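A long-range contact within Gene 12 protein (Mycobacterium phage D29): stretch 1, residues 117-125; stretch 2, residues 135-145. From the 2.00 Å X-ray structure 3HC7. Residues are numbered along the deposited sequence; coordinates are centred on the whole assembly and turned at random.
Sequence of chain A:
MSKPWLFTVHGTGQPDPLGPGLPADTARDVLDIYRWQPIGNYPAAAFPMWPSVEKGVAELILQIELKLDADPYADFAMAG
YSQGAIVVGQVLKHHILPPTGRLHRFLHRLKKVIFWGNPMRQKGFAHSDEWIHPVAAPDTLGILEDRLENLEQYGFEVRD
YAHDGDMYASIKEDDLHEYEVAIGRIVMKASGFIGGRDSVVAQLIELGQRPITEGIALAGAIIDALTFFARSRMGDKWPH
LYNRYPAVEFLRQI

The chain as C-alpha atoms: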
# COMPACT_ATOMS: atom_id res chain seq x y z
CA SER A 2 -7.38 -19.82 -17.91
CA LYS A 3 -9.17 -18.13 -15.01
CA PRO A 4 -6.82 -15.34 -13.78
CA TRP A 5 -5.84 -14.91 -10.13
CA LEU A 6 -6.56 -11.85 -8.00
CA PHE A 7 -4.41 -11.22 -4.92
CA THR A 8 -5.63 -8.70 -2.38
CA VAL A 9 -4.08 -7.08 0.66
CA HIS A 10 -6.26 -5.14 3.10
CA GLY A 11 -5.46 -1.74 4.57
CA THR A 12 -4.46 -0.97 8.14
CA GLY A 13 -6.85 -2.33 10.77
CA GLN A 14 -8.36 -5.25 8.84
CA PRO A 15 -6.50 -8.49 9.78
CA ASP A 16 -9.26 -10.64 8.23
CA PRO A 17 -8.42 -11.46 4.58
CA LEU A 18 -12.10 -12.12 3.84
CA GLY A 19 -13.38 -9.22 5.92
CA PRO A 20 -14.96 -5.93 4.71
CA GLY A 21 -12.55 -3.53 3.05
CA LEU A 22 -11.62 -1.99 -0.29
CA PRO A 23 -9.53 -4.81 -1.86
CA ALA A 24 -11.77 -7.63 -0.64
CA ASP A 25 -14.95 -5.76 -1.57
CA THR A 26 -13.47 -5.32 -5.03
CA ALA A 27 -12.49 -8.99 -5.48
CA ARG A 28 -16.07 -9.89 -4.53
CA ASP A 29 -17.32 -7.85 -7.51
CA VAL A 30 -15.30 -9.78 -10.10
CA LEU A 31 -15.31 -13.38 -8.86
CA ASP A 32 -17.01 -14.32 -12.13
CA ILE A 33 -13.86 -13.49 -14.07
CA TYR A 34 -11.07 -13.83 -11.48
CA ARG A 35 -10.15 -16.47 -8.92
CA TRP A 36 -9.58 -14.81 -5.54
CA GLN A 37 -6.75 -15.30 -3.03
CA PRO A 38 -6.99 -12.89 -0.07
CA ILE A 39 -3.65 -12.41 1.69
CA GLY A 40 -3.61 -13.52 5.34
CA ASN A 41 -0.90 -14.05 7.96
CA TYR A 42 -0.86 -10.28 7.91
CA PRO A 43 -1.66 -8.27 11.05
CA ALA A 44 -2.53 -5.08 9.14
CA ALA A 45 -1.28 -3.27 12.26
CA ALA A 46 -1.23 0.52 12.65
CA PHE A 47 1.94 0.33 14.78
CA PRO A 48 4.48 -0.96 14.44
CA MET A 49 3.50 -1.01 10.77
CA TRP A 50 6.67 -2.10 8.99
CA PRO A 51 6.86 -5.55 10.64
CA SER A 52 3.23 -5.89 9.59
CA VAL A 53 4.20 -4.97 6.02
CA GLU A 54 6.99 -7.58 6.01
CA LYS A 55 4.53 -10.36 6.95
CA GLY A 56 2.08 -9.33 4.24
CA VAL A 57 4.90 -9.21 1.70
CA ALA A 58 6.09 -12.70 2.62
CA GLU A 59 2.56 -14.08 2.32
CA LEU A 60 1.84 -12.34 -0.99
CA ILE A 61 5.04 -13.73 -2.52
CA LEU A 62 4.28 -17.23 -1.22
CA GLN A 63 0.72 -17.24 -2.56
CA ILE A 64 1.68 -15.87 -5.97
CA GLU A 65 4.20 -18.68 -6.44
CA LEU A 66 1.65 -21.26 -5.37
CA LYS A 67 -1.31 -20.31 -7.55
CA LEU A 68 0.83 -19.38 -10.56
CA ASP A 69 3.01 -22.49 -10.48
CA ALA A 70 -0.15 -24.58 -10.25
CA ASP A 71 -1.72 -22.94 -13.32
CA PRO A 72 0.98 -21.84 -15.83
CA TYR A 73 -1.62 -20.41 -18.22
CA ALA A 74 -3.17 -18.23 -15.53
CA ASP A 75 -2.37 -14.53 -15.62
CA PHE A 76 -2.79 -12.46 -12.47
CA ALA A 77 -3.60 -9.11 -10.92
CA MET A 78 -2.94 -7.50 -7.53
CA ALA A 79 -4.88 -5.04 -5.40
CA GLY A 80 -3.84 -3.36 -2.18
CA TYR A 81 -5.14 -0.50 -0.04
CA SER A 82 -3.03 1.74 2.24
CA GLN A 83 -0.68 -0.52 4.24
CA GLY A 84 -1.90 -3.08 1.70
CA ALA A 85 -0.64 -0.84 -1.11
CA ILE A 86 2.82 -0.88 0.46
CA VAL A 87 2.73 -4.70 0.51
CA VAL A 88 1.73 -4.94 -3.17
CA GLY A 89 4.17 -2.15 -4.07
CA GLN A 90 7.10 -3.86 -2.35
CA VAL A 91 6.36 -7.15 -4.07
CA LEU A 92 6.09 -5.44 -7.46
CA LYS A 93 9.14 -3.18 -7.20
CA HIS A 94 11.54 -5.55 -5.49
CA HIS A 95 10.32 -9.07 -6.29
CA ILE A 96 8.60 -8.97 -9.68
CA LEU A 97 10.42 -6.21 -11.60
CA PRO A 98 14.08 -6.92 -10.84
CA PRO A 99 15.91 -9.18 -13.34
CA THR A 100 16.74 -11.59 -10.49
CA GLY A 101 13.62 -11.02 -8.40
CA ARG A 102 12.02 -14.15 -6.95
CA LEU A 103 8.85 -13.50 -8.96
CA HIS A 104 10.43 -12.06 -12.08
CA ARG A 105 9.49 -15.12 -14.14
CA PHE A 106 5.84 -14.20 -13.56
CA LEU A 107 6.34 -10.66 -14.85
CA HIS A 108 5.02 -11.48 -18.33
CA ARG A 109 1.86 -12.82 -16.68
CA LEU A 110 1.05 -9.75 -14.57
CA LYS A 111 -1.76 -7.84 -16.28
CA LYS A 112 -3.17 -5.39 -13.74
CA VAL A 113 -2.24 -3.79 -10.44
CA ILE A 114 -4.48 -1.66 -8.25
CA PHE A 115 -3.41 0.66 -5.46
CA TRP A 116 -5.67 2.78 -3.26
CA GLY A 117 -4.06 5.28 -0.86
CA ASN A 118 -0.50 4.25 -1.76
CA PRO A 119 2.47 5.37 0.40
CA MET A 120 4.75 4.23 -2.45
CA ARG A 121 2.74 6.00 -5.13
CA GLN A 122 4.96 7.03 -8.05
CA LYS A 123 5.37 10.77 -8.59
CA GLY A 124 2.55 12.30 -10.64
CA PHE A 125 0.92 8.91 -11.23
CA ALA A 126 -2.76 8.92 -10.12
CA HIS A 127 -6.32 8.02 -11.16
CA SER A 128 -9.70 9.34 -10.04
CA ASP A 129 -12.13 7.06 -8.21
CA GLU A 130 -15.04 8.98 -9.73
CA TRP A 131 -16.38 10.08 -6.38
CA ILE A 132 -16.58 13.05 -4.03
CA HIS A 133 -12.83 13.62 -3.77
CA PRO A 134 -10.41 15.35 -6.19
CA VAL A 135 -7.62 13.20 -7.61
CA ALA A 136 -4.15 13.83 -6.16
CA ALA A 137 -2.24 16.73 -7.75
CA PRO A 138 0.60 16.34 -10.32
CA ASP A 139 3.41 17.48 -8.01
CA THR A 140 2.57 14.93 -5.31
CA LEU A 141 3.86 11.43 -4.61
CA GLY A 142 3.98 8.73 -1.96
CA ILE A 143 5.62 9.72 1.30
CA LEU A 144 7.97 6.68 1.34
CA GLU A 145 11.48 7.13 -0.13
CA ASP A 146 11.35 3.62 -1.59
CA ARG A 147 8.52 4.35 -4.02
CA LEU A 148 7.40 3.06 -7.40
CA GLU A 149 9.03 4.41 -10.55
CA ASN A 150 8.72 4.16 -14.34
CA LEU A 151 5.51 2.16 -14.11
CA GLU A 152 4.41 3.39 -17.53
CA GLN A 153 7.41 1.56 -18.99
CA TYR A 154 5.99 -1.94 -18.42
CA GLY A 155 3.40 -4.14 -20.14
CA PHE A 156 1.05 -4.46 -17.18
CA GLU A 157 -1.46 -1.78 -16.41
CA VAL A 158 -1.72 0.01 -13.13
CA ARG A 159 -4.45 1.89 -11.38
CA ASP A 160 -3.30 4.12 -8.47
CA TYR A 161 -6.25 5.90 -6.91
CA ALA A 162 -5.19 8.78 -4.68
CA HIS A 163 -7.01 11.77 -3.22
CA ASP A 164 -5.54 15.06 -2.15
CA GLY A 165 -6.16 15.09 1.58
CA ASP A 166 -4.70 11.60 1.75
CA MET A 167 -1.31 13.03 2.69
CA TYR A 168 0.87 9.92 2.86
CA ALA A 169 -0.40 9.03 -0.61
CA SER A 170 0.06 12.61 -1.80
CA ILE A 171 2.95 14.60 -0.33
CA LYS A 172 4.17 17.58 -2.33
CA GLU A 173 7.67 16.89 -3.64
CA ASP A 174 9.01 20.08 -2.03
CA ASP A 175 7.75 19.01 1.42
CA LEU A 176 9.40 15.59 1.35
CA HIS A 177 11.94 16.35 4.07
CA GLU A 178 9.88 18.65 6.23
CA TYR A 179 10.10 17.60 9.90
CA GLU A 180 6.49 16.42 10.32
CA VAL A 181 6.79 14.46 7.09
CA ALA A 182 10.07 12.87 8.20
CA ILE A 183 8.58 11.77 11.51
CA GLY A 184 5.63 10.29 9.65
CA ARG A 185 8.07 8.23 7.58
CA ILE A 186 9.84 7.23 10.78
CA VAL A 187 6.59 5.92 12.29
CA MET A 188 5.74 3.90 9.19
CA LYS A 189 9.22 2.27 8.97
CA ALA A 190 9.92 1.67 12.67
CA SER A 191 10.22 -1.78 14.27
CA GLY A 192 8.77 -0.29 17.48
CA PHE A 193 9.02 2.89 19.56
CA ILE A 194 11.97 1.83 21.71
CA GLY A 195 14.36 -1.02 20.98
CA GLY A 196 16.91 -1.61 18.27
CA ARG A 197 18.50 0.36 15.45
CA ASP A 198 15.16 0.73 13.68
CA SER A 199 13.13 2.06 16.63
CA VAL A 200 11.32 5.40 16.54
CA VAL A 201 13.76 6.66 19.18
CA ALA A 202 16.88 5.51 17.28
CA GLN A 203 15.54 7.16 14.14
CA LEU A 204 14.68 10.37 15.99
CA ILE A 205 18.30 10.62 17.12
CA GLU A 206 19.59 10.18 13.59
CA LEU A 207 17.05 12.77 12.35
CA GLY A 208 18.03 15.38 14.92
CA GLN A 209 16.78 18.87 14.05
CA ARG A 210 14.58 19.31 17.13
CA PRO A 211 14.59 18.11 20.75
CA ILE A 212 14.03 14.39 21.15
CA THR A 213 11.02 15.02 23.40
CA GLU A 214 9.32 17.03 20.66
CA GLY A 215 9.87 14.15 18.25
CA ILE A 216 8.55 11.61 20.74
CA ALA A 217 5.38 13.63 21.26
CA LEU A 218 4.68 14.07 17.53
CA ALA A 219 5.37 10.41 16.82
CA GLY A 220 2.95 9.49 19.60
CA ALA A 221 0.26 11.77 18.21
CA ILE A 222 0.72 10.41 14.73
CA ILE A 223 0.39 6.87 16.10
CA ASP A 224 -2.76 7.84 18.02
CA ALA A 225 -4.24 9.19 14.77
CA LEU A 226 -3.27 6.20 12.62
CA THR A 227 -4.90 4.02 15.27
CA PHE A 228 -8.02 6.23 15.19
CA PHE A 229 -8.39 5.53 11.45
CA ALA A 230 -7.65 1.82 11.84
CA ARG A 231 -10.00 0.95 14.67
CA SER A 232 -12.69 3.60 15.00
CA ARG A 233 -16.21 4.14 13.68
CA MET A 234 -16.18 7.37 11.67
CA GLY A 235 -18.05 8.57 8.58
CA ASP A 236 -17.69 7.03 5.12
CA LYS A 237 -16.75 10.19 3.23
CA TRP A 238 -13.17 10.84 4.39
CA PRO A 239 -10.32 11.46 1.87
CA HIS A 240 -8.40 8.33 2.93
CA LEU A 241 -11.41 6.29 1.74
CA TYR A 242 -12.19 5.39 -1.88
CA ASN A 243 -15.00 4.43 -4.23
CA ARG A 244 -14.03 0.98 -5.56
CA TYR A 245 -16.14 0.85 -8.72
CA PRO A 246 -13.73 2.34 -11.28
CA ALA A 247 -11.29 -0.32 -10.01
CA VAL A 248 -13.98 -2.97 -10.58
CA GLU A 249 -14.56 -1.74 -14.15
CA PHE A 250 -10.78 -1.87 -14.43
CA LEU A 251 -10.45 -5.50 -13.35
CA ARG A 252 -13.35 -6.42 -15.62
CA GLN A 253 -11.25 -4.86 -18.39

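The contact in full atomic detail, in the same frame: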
# COMPACT_ATOMS: atom_id res chain seq x y z
N GLY A 117 -4.77 4.63 -1.96
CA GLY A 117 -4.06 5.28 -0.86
C GLY A 117 -2.64 4.77 -0.65
O GLY A 117 -2.31 4.29 0.44
N ASN A 118 -1.80 4.91 -1.67
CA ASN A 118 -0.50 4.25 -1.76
C ASN A 118 0.72 5.06 -1.26
O ASN A 118 1.15 6.02 -1.90
CB ASN A 118 -0.27 3.84 -3.23
CG ASN A 118 0.97 3.00 -3.42
OD1 ASN A 118 1.58 2.55 -2.46
ND2 ASN A 118 1.35 2.79 -4.68
N PRO A 119 1.30 4.66 -0.11
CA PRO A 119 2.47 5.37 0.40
C PRO A 119 3.70 5.25 -0.50
O PRO A 119 4.67 5.98 -0.30
CB PRO A 119 2.74 4.70 1.75
CG PRO A 119 1.42 4.12 2.15
CD PRO A 119 0.79 3.67 0.85
N MET A 120 3.66 4.35 -1.48
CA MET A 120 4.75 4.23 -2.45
C MET A 120 4.32 4.77 -3.80
O MET A 120 4.96 4.47 -4.81
CB MET A 120 5.14 2.76 -2.66
CG MET A 120 5.89 2.11 -1.52
SD MET A 120 6.15 0.35 -1.88
CE MET A 120 7.33 0.43 -3.23
N ARG A 121 3.24 5.54 -3.84
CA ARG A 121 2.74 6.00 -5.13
C ARG A 121 3.78 6.79 -5.92
O ARG A 121 4.38 7.73 -5.40
CB ARG A 121 1.46 6.81 -4.97
CG ARG A 121 0.82 7.19 -6.29
CD ARG A 121 -0.50 7.90 -6.10
NE ARG A 121 -0.32 9.24 -5.53
CZ ARG A 121 0.03 10.31 -6.24
NH1 ARG A 121 0.25 10.21 -7.54
NH2 ARG A 121 0.17 11.48 -5.64
N GLN A 122 4.00 6.38 -7.17
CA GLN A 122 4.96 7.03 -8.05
C GLN A 122 4.60 8.49 -8.25
O GLN A 122 3.42 8.86 -8.20
CB GLN A 122 4.99 6.29 -9.40
CG GLN A 122 5.67 7.05 -10.54
CD GLN A 122 5.72 6.24 -11.82
OE1 GLN A 122 5.87 5.01 -11.80
NE2 GLN A 122 5.61 6.92 -12.96
N LYS A 123 5.61 9.34 -8.46
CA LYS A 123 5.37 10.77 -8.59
C LYS A 123 4.50 11.10 -9.80
O LYS A 123 4.80 10.70 -10.93
CB LYS A 123 6.70 11.53 -8.69
CG LYS A 123 6.57 13.02 -8.37
CD LYS A 123 7.47 13.87 -9.25
CE LYS A 123 8.92 13.40 -9.23
NZ LYS A 123 9.77 14.21 -10.15
N GLY A 124 3.41 11.83 -9.57
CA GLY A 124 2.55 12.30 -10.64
C GLY A 124 1.69 11.23 -11.29
O GLY A 124 1.01 11.48 -12.28
N PHE A 125 1.69 10.03 -10.71
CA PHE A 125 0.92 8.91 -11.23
C PHE A 125 -0.34 8.69 -10.38
O PHE A 125 -0.25 8.14 -9.29
CB PHE A 125 1.80 7.66 -11.19
CG PHE A 125 1.25 6.50 -11.96
CD1 PHE A 125 1.80 6.14 -13.18
CD2 PHE A 125 0.20 5.74 -11.45
CE1 PHE A 125 1.30 5.05 -13.89
CE2 PHE A 125 -0.30 4.66 -12.16
CZ PHE A 125 0.25 4.32 -13.38
N VAL A 135 -8.81 14.01 -7.44
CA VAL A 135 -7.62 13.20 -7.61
C VAL A 135 -6.40 13.97 -7.11
O VAL A 135 -6.38 15.20 -7.13
CB VAL A 135 -7.43 12.80 -9.09
CG1 VAL A 135 -7.13 14.02 -9.94
CG2 VAL A 135 -6.32 11.76 -9.22
N ALA A 136 -5.38 13.23 -6.65
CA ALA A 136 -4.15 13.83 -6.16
C ALA A 136 -3.45 14.66 -7.23
O ALA A 136 -3.43 14.28 -8.40
CB ALA A 136 -3.21 12.75 -5.64
N ALA A 137 -2.87 15.79 -6.83
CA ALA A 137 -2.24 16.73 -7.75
C ALA A 137 -0.96 16.18 -8.38
O ALA A 137 -0.37 15.24 -7.85
CB ALA A 137 -1.95 18.05 -7.05
N PRO A 138 -0.54 16.77 -9.50
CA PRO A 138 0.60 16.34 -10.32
C PRO A 138 1.96 16.44 -9.63
O PRO A 138 2.87 15.71 -10.01
CB PRO A 138 0.58 17.31 -11.50
CG PRO A 138 -0.83 17.79 -11.57
CD PRO A 138 -1.30 17.85 -10.16
N ASP A 139 2.11 17.34 -8.66
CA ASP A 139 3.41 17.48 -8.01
C ASP A 139 3.50 16.69 -6.70
O ASP A 139 4.41 16.91 -5.90
CB ASP A 139 3.79 18.96 -7.81
CG ASP A 139 2.85 19.68 -6.86
OD1 ASP A 139 1.69 19.26 -6.72
OD2 ASP A 139 3.29 20.70 -6.27
N THR A 140 2.57 15.77 -6.51
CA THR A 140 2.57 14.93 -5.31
C THR A 140 2.98 13.48 -5.59
O THR A 140 2.87 12.99 -6.72
CB THR A 140 1.21 14.94 -4.56
OG1 THR A 140 0.22 14.27 -5.34
CG2 THR A 140 0.77 16.36 -4.27
N LEU A 141 3.44 12.82 -4.54
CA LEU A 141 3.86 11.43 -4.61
C LEU A 141 3.63 10.73 -3.28
O LEU A 141 3.10 11.32 -2.34
CB LEU A 141 5.34 11.33 -4.99
CG LEU A 141 6.28 12.44 -4.53
CD1 LEU A 141 6.06 12.79 -3.07
CD2 LEU A 141 7.72 12.04 -4.78
N GLY A 142 4.04 9.46 -3.21
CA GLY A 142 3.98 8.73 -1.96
C GLY A 142 5.02 9.27 -0.99
O GLY A 142 6.12 9.68 -1.39
N ILE A 143 4.68 9.27 0.29
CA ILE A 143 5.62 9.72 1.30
C ILE A 143 6.92 8.89 1.35
O ILE A 143 8.00 9.45 1.56
CB ILE A 143 4.95 9.72 2.68
CG1 ILE A 143 5.86 10.39 3.71
CG2 ILE A 143 4.55 8.30 3.07
CD1 ILE A 143 5.23 10.53 5.08
N LEU A 144 6.82 7.58 1.16
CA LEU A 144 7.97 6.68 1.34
C LEU A 144 9.08 6.92 0.31
O LEU A 144 8.80 7.13 -0.85
CB LEU A 144 7.54 5.22 1.28
CG LEU A 144 6.68 4.69 2.42
CD1 LEU A 144 6.20 3.29 2.10
CD2 LEU A 144 7.44 4.70 3.74
N GLU A 145 10.34 6.88 0.75
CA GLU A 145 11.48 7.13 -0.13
C GLU A 145 11.71 5.99 -1.12
O GLU A 145 12.24 6.19 -2.21
CB GLU A 145 12.75 7.37 0.69
CG GLU A 145 12.71 8.58 1.61
CD GLU A 145 13.64 8.44 2.81
OE1 GLU A 145 13.52 7.43 3.54
OE2 GLU A 145 14.48 9.34 3.03

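An irregular segment and a loop carrying a short strand (Thr140-Leu141) of Gene 12 protein pair through three backbone hydrogen bonds and one buried arginine, covering 515 Å² in total. Stretch 1 begins at Gly117, which makes no contact here, and turns at Asn118. Asn118 OD1 accepts from Met120 N (2.9 Å), and the type I turn from Asn118 to Arg121 is closed by Arg121 N to Asn118 O (2.9 Å). This turn presents the carbonyl of Pro119 to stretch 2, where Leu144 N donates to Pro119 O (3.1 Å, 154°). Gly142 CA lies 3.3 Å from the same Pro119 O in a CA-H...O contact. A CB on Gly142 would point toward stretch 1, falling 2.3 Å from Pro119 O and 2.5 Å from Arg121 N, so the close approach depends on glycine. Leu144 CD1 packs 3.8 Å from both Pro119 CB and Met120 CG.

Arg121 O accepts from Gly142 N (2.8 Å, 156°), while the Arg121 side chain extends to place the guanidinium between Leu141 CA over one face and Ala136 CB over the opposite face. At the edge, Arg121 NH2 makes a weak hydrogen bond to Thr140 OG1 (2.8 Å, 121°); that hydroxyl donates to Ala137 O (2.8 Å), within the type I turn from Ala137 to Thr140. Arg121 NH1 reaches back to Phe125 O (2.8 Å), so one guanidinium ties together both stretches.

The CA-to-CB bond of Gln122 points away from stretch 2. Lys123 lays its aliphatic part along Leu141, with Lys123 CG 3.9 Å from Leu141 CD2, before its end leads off. Gly124, at positive phi in the type II turn from Gln122 to Phe125, closes the pairing: Gly124 N donates to Thr140 O (3.1 Å, 167°), and Gly124 CA sits 3.5 Å from Pro138 O.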